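Local coordinates for penicillin-binding protein activator LpoB (Salmonella enterica subsp. enterica serovar Typhimurium, PDB 4Q6V), which probably regulates peptidoglycan synthesis as the outer-membrane lipoprotein activator that penicillin-binding protein 1B needs in order to function, at residues 69-75 with 89-94. Numbering follows the deposited sequence.
Sequences AKQQLGL and GIARNV
Ile90 lays its two branches against Ala69, Lys70 and Leu73 near the end of helix 63-72. CB and CG1 stay farther back, and the touching is left to CG2 and CD1. CG2 meets the methyl of Ala69 (CB to Ile90 CG2 4.0 Å). Chi1 (-65°) sets CG1 anti to the carbonyl carbon, and chi2, also -65°, bends the branch so that CD1 rests on the backbone: Lys70 N lies 3.7 Å from Ile90 CD1. The small Ala69 permits this approach, and its CB also meets Val94 CG1 at 3.7 Å. Round the same CD1 gather Leu73 CD2, Lys70 CG and, tip to tip, Leu75 CD1 at 4.1 Å. In this C-terminal domain of LpoB the two helices connect strands 59-60 and 98-106, and the first ends in a Schellman motif. Gly74, at ease with phi of 78°, turns the chain, and Leu75 N bonds back to Lys70 O (3.0 Å), which also accepts from Leu73 N on the opposite face of its plane. Leu73 CD2 packs 3.6 Å from Gly89 O, where the lack of a side chain leaves room for the methyl, while its CD1 slides past the Asn93 side chain. Lys70, apolar along its methylene chain, sends NZ to the carbonyl oxygens of Pro77 and Asp79.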
# COMPACT_ATOMS: atom_id res chain seq x y z
N ALA A 69 15.51 2.69 -6.40
CA ALA A 69 15.81 1.64 -5.45
C ALA A 69 15.78 0.25 -6.08
O ALA A 69 16.73 -0.55 -5.87
CB ALA A 69 14.89 1.70 -4.25
N LYS A 70 14.75 -0.01 -6.90
CA LYS A 70 14.71 -1.26 -7.67
C LYS A 70 15.94 -1.49 -8.50
O LYS A 70 16.48 -2.58 -8.59
CB LYS A 70 13.45 -1.32 -8.53
CG LYS A 70 12.15 -1.53 -7.74
CD LYS A 70 10.95 -1.85 -8.61
CE LYS A 70 10.39 -0.59 -9.25
NZ LYS A 70 9.12 -0.88 -9.96
N GLN A 71 16.41 -0.44 -9.14
CA GLN A 71 17.54 -0.55 -10.02
C GLN A 71 18.83 -0.81 -9.19
O GLN A 71 19.66 -1.64 -9.57
CB GLN A 71 17.67 0.75 -10.81
CG GLN A 71 18.93 0.80 -11.65
CD GLN A 71 19.04 2.08 -12.43
OE1 GLN A 71 19.07 3.18 -11.85
NE2 GLN A 71 19.12 1.94 -13.76
N GLN A 72 18.98 -0.14 -8.05
CA GLN A 72 20.11 -0.40 -7.16
C GLN A 72 20.15 -1.82 -6.58
O GLN A 72 21.23 -2.29 -6.18
CB GLN A 72 20.16 0.62 -6.04
CG GLN A 72 20.24 2.05 -6.51
CD GLN A 72 19.83 3.02 -5.42
OE1 GLN A 72 19.43 2.62 -4.33
NE2 GLN A 72 19.91 4.30 -5.75
N LEU A 73 19.00 -2.51 -6.54
CA LEU A 73 18.91 -3.86 -6.01
C LEU A 73 18.89 -4.94 -7.10
O LEU A 73 18.80 -6.13 -6.77
CB LEU A 73 17.67 -3.97 -5.11
CG LEU A 73 17.95 -3.65 -3.63
CD1 LEU A 73 18.41 -2.21 -3.43
CD2 LEU A 73 16.70 -3.93 -2.82
N GLY A 74 18.96 -4.55 -8.37
CA GLY A 74 19.03 -5.45 -9.52
C GLY A 74 17.69 -6.07 -9.89
O GLY A 74 17.61 -7.11 -10.54
N LEU A 75 16.61 -5.46 -9.41
CA LEU A 75 15.26 -5.94 -9.70
C LEU A 75 14.88 -5.41 -11.09
O LEU A 75 15.39 -4.42 -11.56
CB LEU A 75 14.24 -5.53 -8.65
CG LEU A 75 14.53 -6.01 -7.23
CD1 LEU A 75 13.44 -5.54 -6.28
CD2 LEU A 75 14.67 -7.53 -7.24
N GLY A 89 13.54 -5.26 1.36
CA GLY A 89 14.79 -4.88 0.70
C GLY A 89 14.71 -3.46 0.18
O GLY A 89 15.64 -2.68 0.39
N ILE A 90 13.59 -3.09 -0.44
CA ILE A 90 13.40 -1.78 -0.99
C ILE A 90 13.17 -0.76 0.12
O ILE A 90 13.74 0.32 0.12
CB ILE A 90 12.24 -1.75 -2.03
CG1 ILE A 90 12.54 -2.59 -3.26
CG2 ILE A 90 11.96 -0.32 -2.50
CD1 ILE A 90 13.70 -2.10 -4.08
N ALA A 91 12.34 -1.10 1.11
CA ALA A 91 12.00 -0.22 2.21
C ALA A 91 13.25 0.23 2.90
O ALA A 91 13.39 1.41 3.27
CB ALA A 91 11.07 -0.94 3.16
N ARG A 92 14.21 -0.68 3.07
CA ARG A 92 15.45 -0.34 3.81
C ARG A 92 16.35 0.64 3.06
O ARG A 92 16.91 1.57 3.68
CB ARG A 92 16.22 -1.60 4.16
CG ARG A 92 15.48 -2.51 5.15
CD ARG A 92 16.44 -3.37 5.96
NE ARG A 92 15.79 -4.01 7.12
CZ ARG A 92 15.42 -5.29 7.17
NH1 ARG A 92 15.64 -6.13 6.15
NH2 ARG A 92 14.83 -5.75 8.27
N ASN A 93 16.44 0.47 1.74
CA ASN A 93 17.17 1.41 0.91
C ASN A 93 16.61 2.81 0.94
O ASN A 93 17.41 3.73 0.92
CB ASN A 93 17.27 0.92 -0.54
CG ASN A 93 18.66 0.41 -0.91
OD1 ASN A 93 19.10 0.53 -2.06
ND2 ASN A 93 19.37 -0.15 0.07
N VAL A 94 15.29 2.96 0.99
CA VAL A 94 14.62 4.27 0.87
C VAL A 94 14.29 4.94 2.19
O VAL A 94 13.76 6.06 2.21
CB VAL A 94 13.32 4.17 0.03
CG1 VAL A 94 13.68 3.72 -1.38
CG2 VAL A 94 12.26 3.24 0.66